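Local coordinates for protein probable ss-1,3-N-acetylglucosaminyltransferase (Staphylococcus aureus subsp. aureus N315, PDB 6H21) that is probably a glycosyltransferase of the GT-A clan with a TarS-type linker domain, three copies of the chain making up the assembly, at residues Leu301-Ser315 / Leu327-Met339. Sequence-based numbering, arbitrary orientation.
Sequences LNNFSKTINKVPRDS and LEAIRQNDLLAVM
R331 threads between I308 and R313 to reach the type I beta turn from I308 to V311. Its CB and CG run past the amide oxygen of N309, CG also brushing I308 CG2, while R331 CD lies 3.4 Å from R313 CZ, over one face of that guanidinium. From CG to NE the chain is fully extended, which carries its own guanidinium into a sandwich: I308 CG2 covers the centre of one face and R313 CG the opposite one. R331 NE turns to D316 in a salt bridge. R331 NH1 donates to V311 O (3.1 Å), approaching well above the carbonyl plane, and R331 NH2 reaches a lone pair of N309 OD1 at 3.3 Å. N309 answers with an almost straight bond from ND2 to R331 O (3.0 Å, 176°), so side chain and backbone of the arginine are held by one amide.

The R313 chain, whose CG covers the R331 guanidinium, continues in an extended run to grip E328 end-on, R313 NH1 to E328 OE1 and R313 NH2 to E328 OE2, both at 2.8 Å and both on syn lone pairs. The charge of E328 probably offsets the closeness of the two arginines. Q332 NE2 takes the anti side of E328 OE2, and Y294 of a second subunit adds a cation-pi contact to R313.

On the apolar part of the contact, I330 is a knob among L301, F304, S305 and I308; its CG2 stands 4.0 Å from the F304 ring centroid in a CH-pi contact. A chi1 of -178° turns S305 OG away from its own N, and S305 OG donates to I330 O at 2.8 Å, where N333 N also binds. L301 CD2 packs against L335 CB. Helix segments 301-308 and 327-332 cross at -100°, and a Schellman motif at N333 leads to D334, N-cap of the next helix: helical packing within the TarS-type linker domain, beside a subunit interface.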
# COMPACT_ATOMS: atom_id res chain seq x y z
N LEU C 301 -16.83 6.03 5.50
CA LEU C 301 -15.77 5.31 6.17
C LEU C 301 -15.75 5.70 7.65
O LEU C 301 -15.46 4.87 8.45
CB LEU C 301 -14.42 5.62 5.53
CG LEU C 301 -13.20 5.01 6.22
CD1 LEU C 301 -13.27 3.49 6.25
CD2 LEU C 301 -11.93 5.47 5.52
N ASN C 302 -15.98 6.97 7.97
CA ASN C 302 -16.07 7.37 9.37
C ASN C 302 -17.12 6.53 10.15
O ASN C 302 -16.84 6.10 11.25
CB ASN C 302 -16.38 8.86 9.53
CG ASN C 302 -16.18 9.31 10.95
OD1 ASN C 302 -15.05 9.29 11.46
ND2 ASN C 302 -17.26 9.68 11.62
N ASN C 303 -18.30 6.31 9.56
CA ASN C 303 -19.35 5.52 10.20
C ASN C 303 -18.92 4.05 10.31
O ASN C 303 -19.16 3.42 11.33
CB ASN C 303 -20.68 5.62 9.45
CG ASN C 303 -21.37 6.94 9.67
OD1 ASN C 303 -21.38 7.44 10.79
ND2 ASN C 303 -21.93 7.53 8.63
N PHE C 304 -18.31 3.53 9.23
CA PHE C 304 -17.87 2.14 9.17
C PHE C 304 -16.83 1.93 10.28
O PHE C 304 -16.91 0.97 11.03
CB PHE C 304 -17.28 1.81 7.79
CG PHE C 304 -17.17 0.35 7.42
CD1 PHE C 304 -17.22 -0.65 8.38
CD2 PHE C 304 -16.97 -0.03 6.10
CE1 PHE C 304 -17.12 -1.98 8.02
CE2 PHE C 304 -16.88 -1.37 5.74
CZ PHE C 304 -16.97 -2.34 6.71
N SER C 305 -15.85 2.84 10.34
CA SER C 305 -14.73 2.77 11.27
C SER C 305 -15.25 2.82 12.72
O SER C 305 -14.90 2.01 13.55
CB SER C 305 -13.77 3.89 11.01
OG SER C 305 -12.66 3.80 11.89
N LYS C 306 -16.10 3.80 13.02
CA LYS C 306 -16.74 3.92 14.36
C LYS C 306 -17.41 2.61 14.82
O LYS C 306 -17.29 2.19 15.99
CB LYS C 306 -17.78 5.05 14.33
CG LYS C 306 -17.22 6.47 14.43
CD LYS C 306 -18.31 7.53 14.69
N THR C 307 -18.15 1.96 13.92
CA THR C 307 -18.84 0.71 14.22
C THR C 307 -17.85 -0.45 14.45
O THR C 307 -18.02 -1.25 15.41
CB THR C 307 -19.82 0.33 13.10
OG1 THR C 307 -20.78 1.38 13.01
CG2 THR C 307 -20.51 -0.99 13.33
N ILE C 308 -16.87 -0.59 13.54
CA ILE C 308 -15.95 -1.74 13.66
C ILE C 308 -15.09 -1.59 14.92
O ILE C 308 -14.73 -2.59 15.53
CB ILE C 308 -15.11 -1.95 12.39
CG1 ILE C 308 -16.01 -2.28 11.20
CG2 ILE C 308 -14.07 -3.04 12.58
CD1 ILE C 308 -16.74 -3.59 11.37
N ASN C 309 -14.83 -0.34 15.36
CA ASN C 309 -13.95 -0.10 16.51
C ASN C 309 -14.66 -0.40 17.82
O ASN C 309 -14.04 -0.34 18.86
CB ASN C 309 -13.34 1.30 16.50
CG ASN C 309 -12.11 1.33 15.60
OD1 ASN C 309 -11.42 0.33 15.48
ND2 ASN C 309 -11.89 2.44 14.93
N LYS C 310 -15.95 -0.72 17.77
CA LYS C 310 -16.65 -1.21 18.94
C LYS C 310 -16.56 -2.74 19.01
O LYS C 310 -17.02 -3.34 19.96
CB LYS C 310 -18.10 -0.73 18.91
CG LYS C 310 -18.26 0.77 19.09
CD LYS C 310 -19.70 1.20 18.87
CE LYS C 310 -19.86 2.70 18.91
NZ LYS C 310 -21.27 3.08 18.70
N VAL C 311 -15.99 -3.37 17.98
CA VAL C 311 -15.88 -4.81 17.94
C VAL C 311 -14.51 -5.15 18.49
O VAL C 311 -13.53 -4.56 18.08
CB VAL C 311 -16.11 -5.36 16.53
CG1 VAL C 311 -16.07 -6.88 16.51
CG2 VAL C 311 -17.40 -4.84 15.94
N PRO C 312 -14.38 -6.05 19.49
CA PRO C 312 -13.06 -6.43 19.99
C PRO C 312 -12.12 -6.92 18.88
O PRO C 312 -12.53 -7.64 17.97
CB PRO C 312 -13.36 -7.55 21.01
CG PRO C 312 -14.80 -7.29 21.45
CD PRO C 312 -15.48 -6.69 20.24
N ARG C 313 -10.87 -6.49 18.98
CA ARG C 313 -9.81 -6.82 18.06
C ARG C 313 -9.54 -8.33 18.12
O ARG C 313 -9.07 -8.89 17.15
CB ARG C 313 -8.56 -6.00 18.39
CG ARG C 313 -8.56 -4.63 17.74
CD ARG C 313 -7.26 -3.87 17.93
NE ARG C 313 -7.26 -2.65 17.14
CZ ARG C 313 -6.85 -2.57 15.88
NH1 ARG C 313 -6.54 -3.66 15.20
NH2 ARG C 313 -6.79 -1.39 15.29
N ASP C 314 -9.90 -8.98 19.23
CA ASP C 314 -9.73 -10.43 19.41
C ASP C 314 -10.51 -11.22 18.34
O ASP C 314 -10.19 -12.39 18.09
CB ASP C 314 -10.14 -10.84 20.83
CG ASP C 314 -9.09 -10.56 21.89
OD1 ASP C 314 -7.90 -10.40 21.56
OD2 ASP C 314 -9.46 -10.50 23.04
N SER C 315 -11.52 -10.59 17.71
CA SER C 315 -12.30 -11.24 16.64
C SER C 315 -11.55 -11.25 15.30
O SER C 315 -11.92 -12.00 14.43
CB SER C 315 -13.66 -10.58 16.46
OG SER C 315 -13.53 -9.26 15.98
N LEU C 327 -9.40 -4.60 6.65
CA LEU C 327 -9.99 -4.49 7.95
C LEU C 327 -9.19 -3.53 8.82
O LEU C 327 -9.76 -2.70 9.49
CB LEU C 327 -10.11 -5.88 8.59
CG LEU C 327 -10.65 -5.89 10.02
CD1 LEU C 327 -12.02 -5.25 10.07
CD2 LEU C 327 -10.72 -7.31 10.56
N GLU C 328 -7.86 -3.64 8.81
CA GLU C 328 -7.04 -2.72 9.60
C GLU C 328 -7.22 -1.28 9.08
O GLU C 328 -7.25 -0.36 9.85
CB GLU C 328 -5.57 -3.15 9.63
CG GLU C 328 -4.78 -2.40 10.69
CD GLU C 328 -5.36 -2.47 12.10
OE1 GLU C 328 -5.65 -3.60 12.54
OE2 GLU C 328 -5.57 -1.42 12.74
N ALA C 329 -7.30 -1.10 7.77
CA ALA C 329 -7.45 0.22 7.19
C ALA C 329 -8.78 0.85 7.64
O ALA C 329 -8.81 2.03 7.94
CB ALA C 329 -7.34 0.14 5.69
N ILE C 330 -9.84 0.05 7.69
CA ILE C 330 -11.15 0.52 8.21
C ILE C 330 -11.01 0.90 9.68
O ILE C 330 -11.47 1.99 10.09
CB ILE C 330 -12.26 -0.51 7.94
CG1 ILE C 330 -12.49 -0.65 6.44
CG2 ILE C 330 -13.55 -0.14 8.69
CD1 ILE C 330 -13.19 -1.90 6.02
N ARG C 331 -10.35 0.05 10.48
CA ARG C 331 -10.15 0.37 11.90
C ARG C 331 -9.40 1.70 12.04
O ARG C 331 -9.72 2.48 12.93
CB ARG C 331 -9.40 -0.72 12.67
CG ARG C 331 -10.21 -1.99 12.89
CD ARG C 331 -9.61 -2.90 13.94
NE ARG C 331 -10.46 -4.03 14.27
CZ ARG C 331 -11.42 -4.04 15.18
NH1 ARG C 331 -12.09 -5.16 15.40
NH2 ARG C 331 -11.71 -2.93 15.84
N GLN C 332 -8.40 1.94 11.18
CA GLN C 332 -7.56 3.14 11.26
C GLN C 332 -8.27 4.36 10.64
O GLN C 332 -7.75 5.46 10.74
CB GLN C 332 -6.22 2.92 10.55
CG GLN C 332 -5.36 1.83 11.19
CD GLN C 332 -4.92 2.18 12.59
OE1 GLN C 332 -4.73 3.34 12.92
NE2 GLN C 332 -4.79 1.18 13.45
N ASN C 333 -9.42 4.17 9.97
CA ASN C 333 -10.20 5.26 9.36
C ASN C 333 -9.32 5.96 8.31
O ASN C 333 -9.23 7.17 8.27
CB ASN C 333 -10.77 6.21 10.43
CG ASN C 333 -11.87 7.13 9.95
OD1 ASN C 333 -12.56 6.86 8.96
ND2 ASN C 333 -12.09 8.22 10.68
N ASP C 334 -8.69 5.17 7.44
CA ASP C 334 -7.65 5.63 6.51
C ASP C 334 -8.09 5.32 5.07
O ASP C 334 -7.93 4.20 4.60
CB ASP C 334 -6.31 4.97 6.83
CG ASP C 334 -5.09 5.57 6.14
OD1 ASP C 334 -5.11 5.77 4.90
OD2 ASP C 334 -4.08 5.72 6.83
N LEU C 335 -8.66 6.32 4.40
CA LEU C 335 -9.29 6.11 3.13
C LEU C 335 -8.23 5.65 2.11
O LEU C 335 -8.51 4.78 1.31
CB LEU C 335 -10.01 7.38 2.68
CG LEU C 335 -10.64 7.29 1.29
CD1 LEU C 335 -11.71 6.21 1.23
CD2 LEU C 335 -11.22 8.63 0.85
N LEU C 336 -7.03 6.24 2.16
CA LEU C 336 -5.93 5.86 1.20
C LEU C 336 -5.60 4.37 1.33
O LEU C 336 -5.39 3.67 0.34
CB LEU C 336 -4.68 6.72 1.46
CG LEU C 336 -4.71 8.16 0.94
CD1 LEU C 336 -3.44 8.91 1.30
CD2 LEU C 336 -4.90 8.20 -0.55
N ALA C 337 -5.54 3.92 2.58
CA ALA C 337 -5.23 2.52 2.90
C ALA C 337 -6.36 1.60 2.43
O ALA C 337 -6.09 0.53 1.94
CB ALA C 337 -4.95 2.37 4.36
N VAL C 338 -7.63 2.03 2.52
CA VAL C 338 -8.73 1.18 2.01
C VAL C 338 -8.64 1.08 0.48
O VAL C 338 -8.76 -0.02 -0.09
CB VAL C 338 -10.12 1.65 2.49
CG1 VAL C 338 -11.22 0.74 1.96
CG2 VAL C 338 -10.18 1.74 4.01
N MET C 339 -8.42 2.22 -0.18
CA MET C 339 -8.22 2.28 -1.61
C MET C 339 -7.11 1.30 -2.02
O MET C 339 -7.28 0.51 -2.94
CB MET C 339 -7.85 3.69 -2.05
CG MET C 339 -8.99 4.67 -1.99
SD MET C 339 -8.45 6.33 -2.38
CE MET C 339 -8.29 6.26 -4.16
O HOH W 1 -12.03 -2.80 19.07